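Local coordinates for glutathione transferase (Mesorhizobium loti, PDB 1R9C), which catalyses the hydration of the antibiotic fosfomycin in a manganese-dependent reaction, conferring resistance to the drug, at residues F109-D112 / M116-L119; R20-V25 / V54-G59. All coordinates share one frame; numbering follows the deposited sequence.

Interaction 1 (F109-D112 / M116-L119); sequences FYDD and MFEL. With MN (manganese (II) ion), chain C.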
ATOM      1  N   PHE A 109       9.738   5.347   9.176  1.00 21.30           N
ATOM      2  CA  PHE A 109       9.326   6.700   9.518  1.00 21.76           C
ATOM      3  C   PHE A 109       7.797   6.801   9.337  1.00 20.90           C
ATOM      4  O   PHE A 109       7.174   5.891   8.806  1.00 19.88           O
ATOM      5  CB  PHE A 109      10.103   7.733   8.674  1.00 20.97           C
ATOM      6  CG  PHE A 109       9.701   7.781   7.216  1.00 23.15           C
ATOM      7  CD1 PHE A 109       8.713   8.654   6.774  1.00 21.44           C
ATOM      8  CD2 PHE A 109      10.331   6.957   6.277  1.00 23.47           C
ATOM      9  CE1 PHE A 109       8.338   8.674   5.430  1.00 24.99           C
ATOM     10  CE2 PHE A 109       9.970   6.984   4.938  1.00 22.35           C
ATOM     11  CZ  PHE A 109       8.984   7.856   4.507  1.00 23.34           C
ATOM     12  N   TYR A 110       7.201   7.864   9.853  1.00 20.58           N
ATOM     13  CA  TYR A 110       5.756   8.055   9.776  1.00 20.69           C
ATOM     14  C   TYR A 110       5.555   9.335   8.992  1.00 20.79           C
ATOM     15  O   TYR A 110       6.354  10.262   9.127  1.00 20.06           O
ATOM     16  CB  TYR A 110       5.160   8.248  11.179  1.00 20.17           C
ATOM     17  CG  TYR A 110       5.428   7.088  12.105  1.00 19.93           C
ATOM     18  CD1 TYR A 110       6.595   7.044  12.847  1.00 21.20           C
ATOM     19  CD2 TYR A 110       4.543   6.007  12.172  1.00 19.12           C
ATOM     20  CE1 TYR A 110       6.871   5.998  13.677  1.00 22.50           C
ATOM     21  CE2 TYR A 110       4.813   4.920  12.982  1.00 21.22           C
ATOM     22  CZ  TYR A 110       5.975   4.941  13.759  1.00 23.23           C
ATOM     23  OH  TYR A 110       6.273   3.903  14.576  1.00 23.57           O
ATOM     24  N   ASP A 111       4.480   9.423   8.210  1.00 21.25           N
ATOM     25  CA  ASP A 111       4.112  10.713   7.636  1.00 21.21           C
ATOM     26  C   ASP A 111       3.335  11.485   8.715  1.00 22.32           C
ATOM     27  O   ASP A 111       3.501  11.213   9.939  1.00 22.30           O
ATOM     28  CB  ASP A 111       3.271  10.500   6.363  1.00 20.57           C
ATOM     29  CG  ASP A 111       1.915   9.869   6.662  1.00 19.66           C
ATOM     30  OD1 ASP A 111       1.155   9.639   5.718  1.00 19.16           O
ATOM     31  OD2 ASP A 111       1.518   9.597   7.818  1.00 16.82           O
ATOM     32  N   ASP A 112       2.468  12.426   8.310  1.00 21.72           N
ATOM     33  CA  ASP A 112       1.838  13.292   9.317  1.00 22.03           C
ATOM     34  C   ASP A 112       0.524  12.722   9.828  1.00 21.59           C
ATOM     35  O   ASP A 112      -0.164  13.351  10.628  1.00 21.59           O
ATOM     36  CB  ASP A 112       1.571  14.699   8.759  1.00 22.59           C
ATOM     37  CG  ASP A 112       2.818  15.548   8.651  1.00 25.50           C
ATOM     38  OD1 ASP A 112       3.826  15.308   9.374  1.00 26.37           O
ATOM     39  OD2 ASP A 112       2.859  16.516   7.870  1.00 28.03           O
ATOM     40  N   MET A 116       2.892   4.398   8.568  1.00 19.56           N
ATOM     41  CA  MET A 116       4.310   4.002   8.622  1.00 20.59           C
ATOM     42  C   MET A 116       4.817   3.625   7.219  1.00 20.84           C
ATOM     43  O   MET A 116       4.156   2.877   6.456  1.00 20.85           O
ATOM     44  CB  MET A 116       4.539   2.843   9.599  1.00 20.38           C
ATOM     45  CG  MET A 116       6.024   2.509   9.912  1.00 23.55           C
ATOM     46  SD  MET A 116       6.224   0.901  10.757  1.00 29.90           S
ATOM     47  CE  MET A 116       5.875   1.449  12.305  1.00 26.99           C
ATOM     48  N   PHE A 117       6.004   4.115   6.902  1.00 20.02           N
ATOM     49  CA  PHE A 117       6.694   3.753   5.652  1.00 19.91           C
ATOM     50  C   PHE A 117       8.037   3.204   6.016  1.00 19.81           C
ATOM     51  O   PHE A 117       8.513   3.451   7.136  1.00 20.52           O
ATOM     52  CB  PHE A 117       6.887   4.996   4.784  1.00 20.11           C
ATOM     53  CG  PHE A 117       5.607   5.516   4.202  1.00 20.31           C
ATOM     54  CD1 PHE A 117       4.907   6.542   4.840  1.00 20.92           C
ATOM     55  CD2 PHE A 117       5.080   4.946   3.047  1.00 24.30           C
ATOM     56  CE1 PHE A 117       3.679   7.005   4.322  1.00 22.67           C
ATOM     57  CE2 PHE A 117       3.866   5.410   2.501  1.00 23.34           C
ATOM     58  CZ  PHE A 117       3.177   6.440   3.142  1.00 24.47           C
ATOM     59  N   GLU A 118       8.651   2.461   5.096  1.00 18.87           N
ATOM     60  CA  GLU A 118       9.948   1.844   5.348  1.00 19.86           C
ATOM     61  C   GLU A 118      10.762   2.062   4.062  1.00 20.31           C
ATOM     62  O   GLU A 118      10.208   1.997   2.971  1.00 19.67           O
ATOM     63  CB  GLU A 118       9.788   0.340   5.603  1.00 20.52           C
ATOM     64  CG  GLU A 118      11.134  -0.401   5.736  1.00 20.57           C
ATOM     65  CD  GLU A 118      11.017  -1.895   6.012  1.00 21.39           C
ATOM     66  OE1 GLU A 118       9.876  -2.473   6.154  1.00 22.69           O
ATOM     67  OE2 GLU A 118      12.136  -2.497   6.149  1.00 18.55           O
ATOM     68  N   LEU A 119      12.046   2.379   4.221  1.00 19.40           N
ATOM     69  CA  LEU A 119      13.023   2.320   3.127  1.00 20.03           C
ATOM     70  C   LEU A 119      13.955   1.181   3.505  1.00 20.25           C
ATOM     71  O   LEU A 119      14.568   1.210   4.579  1.00 20.45           O
ATOM     72  CB  LEU A 119      13.804   3.641   3.041  1.00 20.22           C
ATOM     73  CG  LEU A 119      12.878   4.855   2.900  1.00 21.00           C
ATOM     74  CD1 LEU A 119      13.654   6.122   3.129  1.00 22.09           C
ATOM     75  CD2 LEU A 119      12.218   4.871   1.483  1.00 18.76           C
TER
HETATM   76 MN    MN C2001       9.108  -4.199   6.553  1.00 29.54          MN
HETATM   77  O   HOH W   1       8.256  -6.137   7.209  1.00 34.68           O
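Phe109 and Phe117 form the hydrogen-bonded pair of an antiparallel beta hairpin. Phe109 N donates to Phe117 O at 3.0 Å. Phe117 N returns a nearly straight bond to Phe109 O at 2.9 Å. The latter oxygen also takes a CA-H...O contact from Met116. Both phenyl groups leave on the same face of the sheet. There CB of Phe117 lies over the Phe109 ring, 3.9 Å from its centroid and offset toward the rim, a CH-pi contact. The rings are near parallel (25°) but slid apart, with little overlap. Chi1 of 72° sets Phe109 CG between its backbone N and carbonyl carbon; from there the ring also meets Leu119 at its edge, CE2 to CG 4.1 Å. On the other face Tyr110 and Met116, the non-hydrogen-bonded pair, run side by side, with Met116 CE 3.4 Å from Tyr110 OH.

At the turn, Asp111 OD1 sits in plane at the Phe117 ring edge, 3.9 Å from CE1, and hydrogen-bonds His115, while OD2 takes Asp113 N. The CB of Glu118 is directed away from 109-112, and its extended chain carries OE1 to the manganese ion, at 1.9 Å, alongside a water, His69, and His7 of the second subunit. Its OE2 is hydrogen-bonded to Ser106, which should fix the carboxylate's rotation. The result is a one-oxygen carboxylate ligand, likely offsetting metal charge, at a site built from residues of both subunits.

Interaction 2 (R20-V25 / V54-G59); sequences RILEGV and VAIMQG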
ATOM      1  N   ARG A  20       4.661  17.455   0.067  1.00 21.07           N
ATOM      2  CA  ARG A  20       6.056  17.769   0.364  1.00 22.00           C
ATOM      3  C   ARG A  20       6.795  16.529   0.880  1.00 22.04           C
ATOM      4  O   ARG A  20       7.936  16.279   0.498  1.00 22.57           O
ATOM      5  CB  ARG A  20       6.175  18.983   1.293  1.00 22.12           C
ATOM      6  CG  ARG A  20       5.497  20.263   0.715  1.00 24.38           C
ATOM      7  CD  ARG A  20       5.822  20.601  -0.795  1.00 28.25           C
ATOM      8  NE  ARG A  20       5.100  21.785  -1.298  1.00 35.18           N
ATOM      9  CZ  ARG A  20       4.912  22.084  -2.599  1.00 37.68           C
ATOM     10  NH1 ARG A  20       5.389  21.262  -3.544  1.00 37.58           N
ATOM     11  NH2 ARG A  20       4.249  23.207  -2.961  1.00 35.15           N
ATOM     12  N   ILE A  21       6.133  15.753   1.732  1.00 21.18           N
ATOM     13  CA  ILE A  21       6.670  14.459   2.170  1.00 21.94           C
ATOM     14  C   ILE A  21       6.957  13.529   0.981  1.00 21.78           C
ATOM     15  O   ILE A  21       8.066  13.008   0.867  1.00 21.90           O
ATOM     16  CB  ILE A  21       5.729  13.790   3.231  1.00 21.27           C
ATOM     17  CG1 ILE A  21       5.707  14.646   4.511  1.00 22.54           C
ATOM     18  CG2 ILE A  21       6.179  12.372   3.511  1.00 21.53           C
ATOM     19  CD1 ILE A  21       4.559  14.319   5.502  1.00 22.16           C
ATOM     20  N   LEU A  22       5.979  13.322   0.088  1.00 21.66           N
ATOM     21  CA  LEU A  22       6.180  12.358  -0.986  1.00 20.35           C
ATOM     22  C   LEU A  22       7.256  12.854  -1.956  1.00 20.99           C
ATOM     23  O   LEU A  22       8.040  12.060  -2.482  1.00 20.90           O
ATOM     24  CB  LEU A  22       4.859  12.078  -1.713  1.00 21.41           C
ATOM     25  CG  LEU A  22       3.759  11.375  -0.918  1.00 21.79           C
ATOM     26  CD1 LEU A  22       2.429  11.452  -1.695  1.00 20.50           C
ATOM     27  CD2 LEU A  22       4.168   9.903  -0.691  1.00 24.77           C
ATOM     28  N   GLU A  23       7.314  14.171  -2.171  1.00 19.59           N
ATOM     29  CA  GLU A  23       8.337  14.745  -3.038  1.00 20.11           C
ATOM     30  C   GLU A  23       9.721  14.700  -2.358  1.00 20.91           C
ATOM     31  O   GLU A  23      10.728  14.363  -2.996  1.00 19.63           O
ATOM     32  CB  GLU A  23       7.984  16.189  -3.417  1.00 19.65           C
ATOM     33  CG  GLU A  23       6.822  16.261  -4.406  1.00 19.64           C
ATOM     34  CD  GLU A  23       6.381  17.690  -4.688  1.00 25.26           C
ATOM     35  OE1 GLU A  23       6.896  18.621  -4.036  1.00 24.78           O
ATOM     36  OE2 GLU A  23       5.514  17.877  -5.563  1.00 26.32           O
ATOM     37  N   GLY A  24       9.735  14.995  -1.058  1.00 20.98           N
ATOM     38  CA  GLY A  24      10.970  15.147  -0.308  1.00 21.65           C
ATOM     39  C   GLY A  24      11.632  13.796  -0.081  1.00 22.39           C
ATOM     40  O   GLY A  24      12.853  13.681  -0.242  1.00 23.49           O
ATOM     41  N   VAL A  25      10.842  12.787   0.284  1.00 21.87           N
ATOM     42  CA  VAL A  25      11.404  11.467   0.610  1.00 21.96           C
ATOM     43  C   VAL A  25      11.569  10.613  -0.639  1.00 22.45           C
ATOM     44  O   VAL A  25      12.636  10.030  -0.834  1.00 22.31           O
ATOM     45  CB  VAL A  25      10.618  10.696   1.705  1.00 21.96           C
ATOM     46  CG1 VAL A  25      11.293   9.391   2.037  1.00 22.50           C
ATOM     47  CG2 VAL A  25      10.530  11.483   2.969  1.00 20.70           C
ATOM     48  N   VAL A  54       0.645   6.509  -6.491  1.00 20.37           N
ATOM     49  CA  VAL A  54       0.173   6.820  -5.166  1.00 21.49           C
ATOM     50  C   VAL A  54      -0.919   7.862  -5.290  1.00 20.81           C
ATOM     51  O   VAL A  54      -0.730   8.888  -5.959  1.00 21.35           O
ATOM     52  CB  VAL A  54       1.303   7.452  -4.293  1.00 20.82           C
ATOM     53  CG1 VAL A  54       0.751   7.863  -2.907  1.00 22.65           C
ATOM     54  CG2 VAL A  54       2.450   6.503  -4.206  1.00 21.78           C
ATOM     55  N   ALA A  55      -2.044   7.617  -4.638  1.00 20.83           N
ATOM     56  CA  ALA A  55      -3.127   8.603  -4.588  1.00 21.03           C
ATOM     57  C   ALA A  55      -3.272   9.090  -3.153  1.00 22.10           C
ATOM     58  O   ALA A  55      -3.237   8.292  -2.225  1.00 21.98           O
ATOM     59  CB  ALA A  55      -4.447   7.984  -5.066  1.00 22.05           C
ATOM     60  N   ILE A  56      -3.441  10.404  -2.977  1.00 21.53           N
ATOM     61  CA  ILE A  56      -3.794  10.943  -1.684  1.00 21.23           C
ATOM     62  C   ILE A  56      -5.096  11.713  -1.766  1.00 22.00           C
ATOM     63  O   ILE A  56      -5.375  12.386  -2.780  1.00 21.50           O
ATOM     64  CB  ILE A  56      -2.643  11.790  -1.060  1.00 21.31           C
ATOM     65  CG1 ILE A  56      -2.260  13.008  -1.938  1.00 20.96           C
ATOM     66  CG2 ILE A  56      -1.402  10.892  -0.803  1.00 21.54           C
ATOM     67  CD1 ILE A  56      -1.208  13.893  -1.306  1.00 21.39           C
ATOM     68  N   MET A  57      -5.891  11.604  -0.697  1.00 21.77           N
ATOM     69  CA  MET A  57      -7.147  12.337  -0.590  1.00 23.20           C
ATOM     70  C   MET A  57      -7.232  12.977   0.782  1.00 22.23           C
ATOM     71  O   MET A  57      -6.781  12.400   1.750  1.00 21.76           O
ATOM     72  CB  MET A  57      -8.366  11.435  -0.846  1.00 24.50           C
ATOM     73  CG  MET A  57      -8.182  10.344  -1.937  1.00 29.77           C
ATOM     74  SD  MET A  57      -9.587   9.145  -1.988  1.00 42.35           S
ATOM     75  CE  MET A  57     -10.986  10.245  -1.323  1.00 34.52           C
ATOM     76  N   GLN A  58      -7.762  14.197   0.853  1.00 22.76           N
ATOM     77  CA  GLN A  58      -7.885  14.882   2.133  1.00 23.22           C
ATOM     78  C   GLN A  58      -9.004  14.243   2.941  1.00 23.76           C
ATOM     79  O   GLN A  58     -10.108  14.014   2.433  1.00 22.56           O
ATOM     80  CB  GLN A  58      -8.118  16.403   1.967  1.00 23.74           C
ATOM     81  CG  GLN A  58      -7.942  17.189   3.275  1.00 24.09           C
ATOM     82  CD  GLN A  58      -8.358  18.661   3.181  1.00 27.14           C
ATOM     83  OE1 GLN A  58      -8.547  19.206   2.095  1.00 29.14           O
ATOM     84  NE2 GLN A  58      -8.529  19.291   4.333  1.00 26.13           N
ATOM     85  N   GLY A  59      -8.703  13.946   4.197  1.00 24.25           N
ATOM     86  CA  GLY A  59      -9.654  13.331   5.101  1.00 26.41           C
ATOM     87  C   GLY A  59      -9.035  13.236   6.481  1.00 28.07           C
ATOM     88  O   GLY A  59      -8.154  14.024   6.813  1.00 27.98           O
TER
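Leu22 meets Val54 and Ile56 purely through aliphatic methyl groups, with no ring face or edge between them. The one flat pairing here belongs to the helix itself: Glu23 OE1 lies at the edge of the Arg20 guanidinium, in its plane, and accepts a hydrogen bond from Arg20 NH1 at 3.1 Å, part of a salt bridge. Seen from the carboxylate, the arginine approaches on the syn side of OE1, 23° out of the carboxylate plane. This ion pair links the two side chains across less than one turn of the helix, well away from the buried apolar contact.

In that contact Leu22 points at the strand and a single methyl, CD1, does the touching. It reaches Ile56 CG2 at 4.0 Å and Val54 CG1 at 4.1 Å, tip to tip in both cases. Val54 and Ile56 are two apart on the strand and so share a face, while Ala55 between them is directed away from the helix. With CG1 of Ile56 between its backbone N and carbonyl carbon (chi1 61°), the shorter branch CG2 falls anti to the carbonyl carbon, and it is this methyl that meets Leu22.

Around these three side chains, Phe47 of the adjacent strand 44-49 touches both Leu22 and Ile56, and Phe10 and Met8 of strand 5-12 border Val54. Leu15 and Met18, earlier on the helix, also cover Ile56, and in this way helix 15-26 packs against the four-stranded sheet that holds 52-58.

Interaction 2 comes first along the chain and closes before interaction 1 opens; their centres are 11 Å apart within the same glyoxalase-type (VOC) fold. They belong to different sheets: strand 52-58 lies in the four-stranded sheet, whereas the hairpin 106-110/116-120 lies in the three-stranded one. Helix 15-26 joins them. While Leu22 looks to strand 52-58, Val25 packs on Phe109 (CG1 to CZ 3.7 Å) and on Leu119, and Ile21 packs against Asp111 and Asp112. One helix thus serves both sheets, tying the first to the hairpin that carries manganese ligand Glu118. His7, on strand 5-12 beside 52-58, supplies a ligand to the partner subunit's site.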